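Local coordinates for sterol regulatory element-binding protein cleavage-activating protein (Schizosaccharomyces pombe, PDB 4YHC) that serves as the escort protein that Sre1 needs for its processing at low sterol and oxygen, this piece being its WD40 domain, at residues E18-E23 against W410-Y415; Y88-S93 against V123-G128; L109-H114 against A161-V166. The protein carries 9 engineered substitutions. All blocks are in the same frame, centred on the assembly; numbering follows the deposited sequence.

Contact 1: residues E18-E23 against W410-Y415; sequences EKFRIE and WEVWMY
Phe20 lays one face of its ring against Met414, and every ring atom finds a partner on residues 410-415. Its CB points toward that segment, with CG anti to the backbone N (chi1 -178°). At the root, CB is 4.1 Å from Met414 SD. CG and CD1 each approach the same sulfur to 3.8 Å, a Met-aromatic contact over the face. The middle of the ring belongs to Met414 CG, 3.6 Å from the centroid and 5° off the ring normal, a textbook CH-pi position; CD2 and CE1 also lie against it, CE1 at 3.8 Å. Near the tip backbone atoms join in: CE2 has Val412 O at the ring edge, 3.6 Å away, and CZ, also near Val412 CG1, is 3.5 Å from Trp413 C. Ile22 CD1 meets Val412 CG2 at 4.1 Å. An alanine in place of Phe20 would probably open a gap between the strands and leave Met414 without its aromatic face. No hydrogen bond crosses between these strands of different propeller sheets, whose axes stay 8.6 Å apart. Strand 20-24 pairs with 456-462 at the edge of its sheet, and 406-416 runs between 363-374 and 421-432; Val460 touches both Phe20 and Val412.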
loop_
_atom_site.group_PDB
_atom_site.type_symbol
_atom_site.label_atom_id
_atom_site.label_comp_id
_atom_site.label_asym_id
_atom_site.label_seq_id
_atom_site.Cartn_x
_atom_site.Cartn_y
_atom_site.Cartn_z
ATOM N N GLU A 18 -13.751 19.719 -12.888
ATOM C CA GLU A 18 -14.446 18.596 -13.397
ATOM C C GLU A 18 -13.689 17.262 -13.203
ATOM O O GLU A 18 -14.287 16.228 -12.957
ATOM C CB GLU A 18 -14.747 18.838 -14.887
ATOM C CG GLU A 18 -15.700 17.782 -15.408
ATOM C CD GLU A 18 -16.073 17.985 -16.867
ATOM O OE1 GLU A 18 -16.245 16.945 -17.517
ATOM O OE2 GLU A 18 -16.186 19.159 -17.325
ATOM N N LYS A 19 -12.382 17.291 -13.385
ATOM C CA LYS A 19 -11.520 16.117 -13.227
ATOM C C LYS A 19 -11.362 15.639 -11.779
ATOM O O LYS A 19 -10.936 14.519 -11.536
ATOM C CB LYS A 19 -10.158 16.455 -13.775
ATOM C CG LYS A 19 -10.269 16.626 -15.277
ATOM C CD LYS A 19 -8.991 16.754 -16.022
ATOM C CE LYS A 19 -8.054 17.742 -15.394
ATOM N NZ LYS A 19 -6.699 17.454 -15.910
ATOM N N PHE A 20 -11.665 16.500 -10.818
ATOM C CA PHE A 20 -11.687 16.100 -9.398
ATOM C C PHE A 20 -12.991 15.396 -9.039
ATOM O O PHE A 20 -14.102 15.981 -9.048
ATOM C CB PHE A 20 -11.445 17.363 -8.504
ATOM C CG PHE A 20 -11.403 17.077 -7.020
ATOM C CD1 PHE A 20 -11.004 15.881 -6.533
ATOM C CD2 PHE A 20 -11.756 18.069 -6.112
ATOM C CE1 PHE A 20 -10.942 15.670 -5.169
ATOM C CE2 PHE A 20 -11.744 17.846 -4.769
ATOM C CZ PHE A 20 -11.313 16.635 -4.276
ATOM N N ARG A 21 -12.911 14.113 -8.721
ATOM C CA ARG A 21 -14.141 13.287 -8.670
ATOM C C ARG A 21 -14.250 12.524 -7.379
ATOM O O ARG A 21 -13.238 11.993 -6.853
ATOM C CB ARG A 21 -14.158 12.230 -9.797
ATOM C CG ARG A 21 -14.249 12.766 -11.228
ATOM C CD ARG A 21 -15.620 13.339 -11.565
ATOM N NE ARG A 21 -16.683 12.329 -11.513
ATOM C CZ ARG A 21 -16.978 11.454 -12.467
ATOM N NH1 ARG A 21 -16.270 11.404 -13.582
ATOM N NH2 ARG A 21 -17.945 10.569 -12.259
ATOM N N ILE A 22 -15.480 12.351 -6.927
ATOM C CA ILE A 22 -15.773 11.390 -5.851
ATOM C C ILE A 22 -16.954 10.594 -6.233
ATOM O O ILE A 22 -17.919 11.160 -6.725
ATOM C CB ILE A 22 -16.032 12.062 -4.498
ATOM C CG1 ILE A 22 -16.581 11.074 -3.502
ATOM C CG2 ILE A 22 -16.927 13.266 -4.646
ATOM C CD1 ILE A 22 -16.486 11.483 -2.036
ATOM N N GLU A 23 -16.904 9.282 -6.065
ATOM C CA GLU A 23 -18.075 8.463 -6.259
ATOM C C GLU A 23 -18.070 7.296 -5.258
ATOM O O GLU A 23 -17.011 6.723 -5.004
ATOM C CB GLU A 23 -18.107 7.831 -7.689
ATOM C CG GLU A 23 -18.124 8.787 -8.878
ATOM C CD GLU A 23 -19.443 9.534 -9.046
ATOM O OE1 GLU A 23 -19.437 10.546 -9.761
ATOM O OE2 GLU A 23 -20.461 9.132 -8.455
ATOM N N TRP A 410 -19.951 17.338 4.023
ATOM C CA TRP A 410 -18.526 16.853 3.981
ATOM C C TRP A 410 -17.687 17.759 3.132
ATOM O O TRP A 410 -18.212 18.478 2.212
ATOM C CB TRP A 410 -18.491 15.444 3.435
ATOM C CG TRP A 410 -19.167 14.440 4.276
ATOM C CD1 TRP A 410 -20.498 14.239 4.399
ATOM C CD2 TRP A 410 -18.528 13.452 5.111
ATOM N NE1 TRP A 410 -20.741 13.208 5.317
ATOM C CE2 TRP A 410 -19.542 12.670 5.699
ATOM C CE3 TRP A 410 -17.191 13.124 5.370
ATOM C CZ2 TRP A 410 -19.275 11.646 6.592
ATOM C CZ3 TRP A 410 -16.908 12.042 6.238
ATOM C CH2 TRP A 410 -17.955 11.337 6.853
ATOM N N GLU A 411 -16.398 17.839 3.437
ATOM C CA GLU A 411 -15.474 18.495 2.575
ATOM C C GLU A 411 -14.593 17.354 1.987
ATOM O O GLU A 411 -14.091 16.498 2.727
ATOM C CB GLU A 411 -14.640 19.544 3.285
ATOM C CG GLU A 411 -13.598 20.168 2.356
ATOM C CD GLU A 411 -12.424 20.819 3.060
ATOM O OE1 GLU A 411 -12.172 20.542 4.261
ATOM O OE2 GLU A 411 -11.702 21.592 2.377
ATOM N N VAL A 412 -14.567 17.282 0.666
ATOM C CA VAL A 412 -13.667 16.401 -0.112
ATOM C C VAL A 412 -12.588 17.230 -0.709
ATOM O O VAL A 412 -12.855 18.243 -1.390
ATOM C CB VAL A 412 -14.409 15.721 -1.234
ATOM C CG1 VAL A 412 -13.606 14.550 -1.772
ATOM C CG2 VAL A 412 -15.729 15.258 -0.713
ATOM N N TRP A 413 -11.335 16.874 -0.481
ATOM C CA TRP A 413 -10.297 17.749 -0.979
ATOM C C TRP A 413 -9.126 17.013 -1.589
ATOM O O TRP A 413 -8.920 15.824 -1.349
ATOM C CB TRP A 413 -9.796 18.703 0.129
ATOM C CG TRP A 413 -9.322 18.019 1.408
ATOM C CD1 TRP A 413 -10.006 17.809 2.495
ATOM C CD2 TRP A 413 -7.997 17.516 1.651
ATOM N NE1 TRP A 413 -9.219 17.167 3.448
ATOM C CE2 TRP A 413 -7.974 16.999 2.946
ATOM C CE3 TRP A 413 -6.852 17.466 0.904
ATOM C CZ2 TRP A 413 -6.820 16.386 3.507
ATOM C CZ3 TRP A 413 -5.730 16.845 1.433
ATOM C CH2 TRP A 413 -5.724 16.342 2.752
ATOM N N MET A 414 -8.325 17.761 -2.343
ATOM C CA MET A 414 -7.118 17.224 -2.919
ATOM C C MET A 414 -6.029 18.211 -2.879
ATOM O O MET A 414 -6.271 19.401 -2.862
ATOM C CB MET A 414 -7.375 16.812 -4.359
ATOM C CG MET A 414 -7.896 17.911 -5.290
ATOM S SD MET A 414 -7.642 17.558 -7.108
ATOM C CE MET A 414 -5.886 17.378 -7.284
ATOM N N TYR A 415 -4.807 17.720 -2.869
ATOM C CA TYR A 415 -3.638 18.530 -2.967
ATOM C C TYR A 415 -2.693 17.909 -4.015
ATOM O O TYR A 415 -2.296 16.729 -3.902
ATOM C CB TYR A 415 -2.931 18.626 -1.609
ATOM C CG TYR A 415 -1.709 19.549 -1.610
ATOM C CD1 TYR A 415 -1.873 20.945 -1.716
ATOM C CD2 TYR A 415 -0.429 19.034 -1.509
ATOM C CE1 TYR A 415 -0.765 21.800 -1.737
ATOM C CE2 TYR A 415 0.671 19.860 -1.551
ATOM C CZ TYR A 415 0.501 21.242 -1.645
ATOM O OH TYR A 415 1.617 22.025 -1.677
#

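Contact 2: residues Y88-S93 against V123-G128; sequences YVSLFS and VFWMPG
Trp125 reaches across to Ser90 and Tyr88, and here the two strands are most tightly joined. Its NE1 donates a hydrogen bond to Ser90 OG over 3.0 Å, bent to 142°, with OG 25° out of the indole plane. Ser90 chi1 (53°) puts OG between the backbone N and the carbonyl carbon, where NE1 meets it. It also bonds to Ala81 O, which can only accept, so the buried hydroxyl receives one hydrogen bond and gives another. At the far end of the indole, CH2 comes to 3.4 Å from Tyr88 CB, pressing on the root of the tyrosine while the phenol leads away. The two strands belong to adjacent blades of the WD40 beta-propeller, 88-92 being second in its four-stranded sheet and 121-127 first in the next. Their axes come no closer than 9.1 Å, and side chains bridge the gap. The other half is looser and mainly apolar, with Ser90 OG at the edge of the Phe92 ring. Phe92 and Val123 meet tip to tip: Val123 CG2 lies over one face of the phenyl ring, 3.9 Å from its centroid and displaced toward the rim, and CG1 is 3.7 Å from CE1. None of the six touching residues is exposed, so the looser half is not a solvent-facing one; Leu140 of strand 136-144 packs on Val123, and Phe138 meets Trp125 edge-to-face.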
loop_
_atom_site.group_PDB
_atom_site.type_symbol
_atom_site.label_atom_id
_atom_site.label_comp_id
_atom_site.label_asym_id
_atom_site.label_seq_id
_atom_site.Cartn_x
_atom_site.Cartn_y
_atom_site.Cartn_z
ATOM N N TYR A 88 -6.384 -14.119 -7.429
ATOM C CA TYR A 88 -6.610 -14.998 -6.293
ATOM C C TYR A 88 -6.610 -14.213 -4.966
ATOM O O TYR A 88 -5.905 -13.197 -4.809
ATOM C CB TYR A 88 -5.494 -16.081 -6.265
ATOM C CG TYR A 88 -5.447 -16.846 -7.536
ATOM C CD1 TYR A 88 -6.403 -17.846 -7.821
ATOM C CD2 TYR A 88 -4.516 -16.564 -8.497
ATOM C CE1 TYR A 88 -6.388 -18.530 -9.033
ATOM C CE2 TYR A 88 -4.518 -17.239 -9.724
ATOM C CZ TYR A 88 -5.468 -18.211 -9.979
ATOM O OH TYR A 88 -5.446 -18.873 -11.202
ATOM N N VAL A 89 -7.399 -14.673 -4.028
ATOM C CA VAL A 89 -7.382 -14.146 -2.664
ATOM C C VAL A 89 -7.103 -15.304 -1.712
ATOM O O VAL A 89 -7.635 -16.453 -1.937
ATOM C CB VAL A 89 -8.707 -13.481 -2.307
ATOM C CG1 VAL A 89 -8.593 -12.739 -0.994
ATOM C CG2 VAL A 89 -9.090 -12.440 -3.343
ATOM N N SER A 90 -6.271 -15.036 -0.695
ATOM C CA SER A 90 -6.030 -15.965 0.413
ATOM C C SER A 90 -6.636 -15.428 1.646
ATOM O O SER A 90 -6.314 -14.313 2.032
ATOM C CB SER A 90 -4.541 -16.178 0.731
ATOM O OG SER A 90 -3.877 -14.934 0.946
ATOM N N LEU A 91 -7.516 -16.210 2.258
ATOM C CA LEU A 91 -8.164 -15.850 3.515
ATOM C C LEU A 91 -7.650 -16.811 4.611
ATOM O O LEU A 91 -7.585 -18.012 4.392
ATOM C CB LEU A 91 -9.661 -16.000 3.390
ATOM C CG LEU A 91 -10.477 -15.187 2.401
ATOM C CD1 LEU A 91 -11.928 -15.617 2.507
ATOM C CD2 LEU A 91 -10.335 -13.708 2.726
ATOM N N PHE A 92 -7.311 -16.283 5.772
ATOM C CA PHE A 92 -6.837 -17.093 6.868
ATOM C C PHE A 92 -7.761 -16.924 8.042
ATOM O O PHE A 92 -7.958 -15.795 8.544
ATOM C CB PHE A 92 -5.430 -16.640 7.321
ATOM C CG PHE A 92 -4.330 -17.083 6.394
ATOM C CD1 PHE A 92 -4.193 -16.504 5.139
ATOM C CD2 PHE A 92 -3.409 -18.079 6.796
ATOM C CE1 PHE A 92 -3.212 -16.925 4.278
ATOM C CE2 PHE A 92 -2.430 -18.488 5.938
ATOM C CZ PHE A 92 -2.342 -17.934 4.669
ATOM N N SER A 93 -8.345 -18.032 8.488
ATOM C CA SER A 93 -9.017 -18.063 9.794
ATOM C C SER A 93 -7.987 -18.439 10.862
ATOM O O SER A 93 -6.775 -18.480 10.568
ATOM C CB SER A 93 -10.188 -19.056 9.755
ATOM O OG SER A 93 -9.691 -20.386 9.528
ATOM N N VAL A 123 0.296 -11.727 5.776
ATOM C CA VAL A 123 0.448 -12.690 4.695
ATOM C C VAL A 123 0.776 -12.060 3.365
ATOM O O VAL A 123 0.200 -11.068 3.061
ATOM C CB VAL A 123 -0.858 -13.478 4.516
ATOM C CG1 VAL A 123 -0.692 -14.443 3.351
ATOM C CG2 VAL A 123 -1.193 -14.245 5.780
ATOM N N PHE A 124 1.682 -12.633 2.574
ATOM C CA PHE A 124 2.131 -12.034 1.314
ATOM C C PHE A 124 2.243 -13.134 0.327
ATOM O O PHE A 124 2.745 -14.173 0.671
ATOM C CB PHE A 124 3.618 -11.560 1.358
ATOM C CG PHE A 124 3.990 -10.857 2.568
ATOM C CD1 PHE A 124 3.484 -9.641 2.821
ATOM C CD2 PHE A 124 4.900 -11.415 3.442
ATOM C CE1 PHE A 124 3.839 -8.959 3.940
ATOM C CE2 PHE A 124 5.253 -10.761 4.581
ATOM C CZ PHE A 124 4.713 -9.526 4.838
ATOM N N TRP A 125 1.827 -12.883 -0.898
ATOM C CA TRP A 125 2.102 -13.745 -2.046
ATOM C C TRP A 125 3.358 -13.290 -2.789
ATOM O O TRP A 125 3.527 -12.086 -3.065
ATOM C CB TRP A 125 0.969 -13.604 -3.038
ATOM C CG TRP A 125 -0.374 -14.173 -2.617
ATOM C CD1 TRP A 125 -1.153 -13.736 -1.619
ATOM C CD2 TRP A 125 -1.089 -15.197 -3.261
ATOM N NE1 TRP A 125 -2.323 -14.403 -1.608
ATOM C CE2 TRP A 125 -2.313 -15.314 -2.620
ATOM C CE3 TRP A 125 -0.835 -15.995 -4.372
ATOM C CZ2 TRP A 125 -3.299 -16.267 -2.999
ATOM C CZ3 TRP A 125 -1.822 -16.906 -4.796
ATOM C CH2 TRP A 125 -3.016 -17.058 -4.094
ATOM N N MET A 126 4.215 -14.223 -3.163
ATOM C CA MET A 126 5.336 -13.851 -3.990
ATOM C C MET A 126 5.437 -14.807 -5.189
ATOM O O MET A 126 5.228 -15.988 -5.044
ATOM C CB MET A 126 6.617 -13.863 -3.191
ATOM C CG MET A 126 6.510 -12.979 -1.900
ATOM S SD MET A 126 8.045 -12.958 -0.998
ATOM C CE MET A 126 8.769 -11.579 -1.805
ATOM N N PRO A 127 5.789 -14.288 -6.347
ATOM C CA PRO A 127 5.845 -15.138 -7.544
ATOM C C PRO A 127 6.929 -16.172 -7.372
ATOM O O PRO A 127 7.963 -15.836 -6.862
ATOM C CB PRO A 127 6.191 -14.163 -8.689
ATOM C CG PRO A 127 6.758 -12.928 -8.027
ATOM C CD PRO A 127 6.231 -12.898 -6.593
ATOM N N GLY A 128 6.641 -17.439 -7.663
ATOM C CA GLY A 128 7.673 -18.472 -7.717
ATOM C C GLY A 128 8.105 -18.709 -9.154
ATOM O O GLY A 128 8.448 -17.787 -9.872
#

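Contact 3: residues L109-H114 against A161-V166; sequences LQHSYH and ADIALV
Leu109 and His111 pack on Ala161 and Ile163 where the outermost strands of two neighbouring propeller blades, 106-112 and 161-170, run side by side. The strand axes differ in direction by 21° and approach to 7.6 Å, which is too far for sheet pairing; accordingly no hydrogen bond crosses, and the blades meet here through side chains and their contacts with the facing main chain. The purely aliphatic contacts gather on Leu109. Its CG is anti to the backbone N (chi1 174°), and beyond it CD1 rests 3.9 Å from Ala161 CB and equally far from Ile163 CB. The same methyl also lies on the main chain between them, with Ala161 O and Asp162 C both at 3.7 Å. Leu109 and Ile163 cross at about a right angle, with Leu109 CD1 against Ile163 CB. Within its own blade Leu109 touches Leu97 and Ile99, and Ile163 touches Phe152. The aromatic part is a CH-pi contact, with one face of His111 turned to Ile163. Methyl CG2 stands 3.5 Å from the imidazole centroid and 25° off its normal, shifted toward the rim so that its closest approach is to His111 ND1, at 3.2 Å.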
loop_
_atom_site.group_PDB
_atom_site.type_symbol
_atom_site.label_atom_id
_atom_site.label_comp_id
_atom_site.label_asym_id
_atom_site.label_seq_id
_atom_site.Cartn_x
_atom_site.Cartn_y
_atom_site.Cartn_z
ATOM N N LEU A 109 -8.721 -24.231 -2.903
ATOM C CA LEU A 109 -7.957 -25.002 -1.935
ATOM C C LEU A 109 -8.306 -24.553 -0.543
ATOM O O LEU A 109 -8.638 -23.363 -0.297
ATOM C CB LEU A 109 -6.454 -24.871 -2.233
ATOM C CG LEU A 109 -5.438 -25.474 -1.279
ATOM C CD1 LEU A 109 -4.173 -25.808 -2.021
ATOM C CD2 LEU A 109 -5.085 -24.531 -0.144
ATOM N N GLN A 110 -8.279 -25.525 0.352
ATOM C CA GLN A 110 -8.435 -25.305 1.772
ATOM C C GLN A 110 -7.382 -26.124 2.483
ATOM O O GLN A 110 -7.200 -27.275 2.140
ATOM C CB GLN A 110 -9.820 -25.708 2.186
ATOM C CG GLN A 110 -10.100 -25.607 3.662
ATOM C CD GLN A 110 -11.519 -26.019 3.976
ATOM O OE1 GLN A 110 -12.368 -25.918 3.129
ATOM N NE2 GLN A 110 -11.780 -26.443 5.202
ATOM N N HIS A 111 -6.728 -25.557 3.501
ATOM C CA HIS A 111 -5.557 -26.173 4.123
ATOM C C HIS A 111 -5.445 -25.749 5.558
ATOM O O HIS A 111 -5.500 -24.540 5.840
ATOM C CB HIS A 111 -4.270 -25.767 3.409
ATOM C CG HIS A 111 -3.073 -26.542 3.853
ATOM N ND1 HIS A 111 -2.748 -27.769 3.313
ATOM C CD2 HIS A 111 -2.114 -26.264 4.773
ATOM C CE1 HIS A 111 -1.639 -28.216 3.883
ATOM N NE2 HIS A 111 -1.243 -27.324 4.783
ATOM N N SER A 112 -5.256 -26.714 6.481
ATOM C CA SER A 112 -5.233 -26.343 7.885
ATOM C C SER A 112 -3.811 -26.023 8.361
ATOM O O SER A 112 -2.862 -26.548 7.820
ATOM C CB SER A 112 -5.946 -27.384 8.706
ATOM O OG SER A 112 -7.298 -27.364 8.291
ATOM N N TYR A 113 -3.661 -25.084 9.298
ATOM C CA TYR A 113 -2.344 -24.487 9.517
ATOM C C TYR A 113 -2.248 -24.112 10.973
ATOM O O TYR A 113 -3.269 -23.785 11.594
ATOM C CB TYR A 113 -2.085 -23.280 8.547
ATOM C CG TYR A 113 -2.693 -21.983 9.020
ATOM C CD1 TYR A 113 -4.032 -21.670 8.776
ATOM C CD2 TYR A 113 -1.935 -21.087 9.734
ATOM C CE1 TYR A 113 -4.601 -20.543 9.281
ATOM C CE2 TYR A 113 -2.488 -19.958 10.212
ATOM C CZ TYR A 113 -3.821 -19.691 10.007
ATOM O OH TYR A 113 -4.337 -18.513 10.535
ATOM N N HIS A 114 -1.035 -24.206 11.526
ATOM C CA HIS A 114 -0.778 -23.816 12.928
ATOM C C HIS A 114 -0.554 -22.280 13.014
ATOM O O HIS A 114 0.145 -21.675 12.194
ATOM C CB HIS A 114 0.393 -24.627 13.568
ATOM C CG HIS A 114 0.016 -26.019 14.034
ATOM N ND1 HIS A 114 -0.879 -26.255 15.061
ATOM C CD2 HIS A 114 0.427 -27.246 13.617
ATOM C CE1 HIS A 114 -1.008 -27.558 15.251
ATOM N NE2 HIS A 114 -0.224 -28.182 14.391
ATOM N N ALA A 161 -5.465 -26.731 -6.946
ATOM C CA ALA A 161 -4.189 -26.302 -6.407
ATOM C C ALA A 161 -3.655 -27.284 -5.369
ATOM O O ALA A 161 -4.393 -28.114 -4.869
ATOM C CB ALA A 161 -4.339 -24.915 -5.813
ATOM N N ASP A 162 -2.365 -27.160 -5.074
ATOM C CA ASP A 162 -1.666 -27.912 -4.038
ATOM C C ASP A 162 -0.845 -26.921 -3.255
ATOM O O ASP A 162 -0.418 -25.869 -3.817
ATOM C CB ASP A 162 -0.714 -28.940 -4.639
ATOM C CG ASP A 162 -1.439 -30.132 -5.222
ATOM O OD1 ASP A 162 -2.149 -30.809 -4.453
ATOM O OD2 ASP A 162 -1.310 -30.392 -6.444
ATOM N N ILE A 163 -0.608 -27.253 -1.992
ATOM C CA ILE A 163 0.208 -26.453 -1.145
ATOM C C ILE A 163 1.155 -27.304 -0.269
ATOM O O ILE A 163 0.858 -28.403 0.020
ATOM C CB ILE A 163 -0.697 -25.509 -0.321
ATOM C CG1 ILE A 163 0.110 -24.337 0.184
ATOM C CG2 ILE A 163 -1.392 -26.213 0.864
ATOM C CD1 ILE A 163 -0.786 -23.308 0.870
ATOM N N ALA A 164 2.320 -26.789 0.094
ATOM C CA ALA A 164 3.245 -27.468 1.020
ATOM C C ALA A 164 4.041 -26.439 1.789
ATOM O O ALA A 164 4.538 -25.509 1.176
ATOM C CB ALA A 164 4.224 -28.341 0.239
ATOM N N LEU A 165 4.124 -26.609 3.112
ATOM C CA LEU A 165 5.030 -25.850 3.985
ATOM C C LEU A 165 6.430 -26.199 3.623
ATOM O O LEU A 165 6.803 -27.339 3.741
ATOM C CB LEU A 165 4.761 -26.236 5.433
ATOM C CG LEU A 165 5.305 -25.372 6.592
ATOM C CD1 LEU A 165 6.484 -25.997 7.319
ATOM C CD2 LEU A 165 5.641 -23.942 6.180
ATOM N N VAL A 166 7.197 -25.271 3.078
ATOM C CA VAL A 166 8.532 -25.615 2.605
ATOM C C VAL A 166 9.611 -25.065 3.540
ATOM O O VAL A 166 10.637 -25.673 3.690
ATOM C CB VAL A 166 8.822 -25.213 1.131
ATOM C CG1 VAL A 166 8.184 -26.178 0.148
ATOM C CG2 VAL A 166 8.397 -23.810 0.821
#

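How the contacts relate
Contacts 2 and 3 join the same pair of blades at different depths, whereas contact 1 joins another pair across the propeller, its centre about 33 Å from the centre of contact 2 and 44 Å from that of contact 3. Contacts 1 and 2 are buried; contact 3 lies at the surface, about 26 Å from the chain centre against 15 Å for contact 2. Burial alone does not set the chemistry: of the two buried contacts only contact 2 has a hydrogen bond between its segments. All three include a CH-pi contact, with sulfur added in contact 1. Tyr113 links the neighbours, meeting Phe92 edge-to-face. In sequence, contacts 2 and 3 are both nested within the span closed by contact 1.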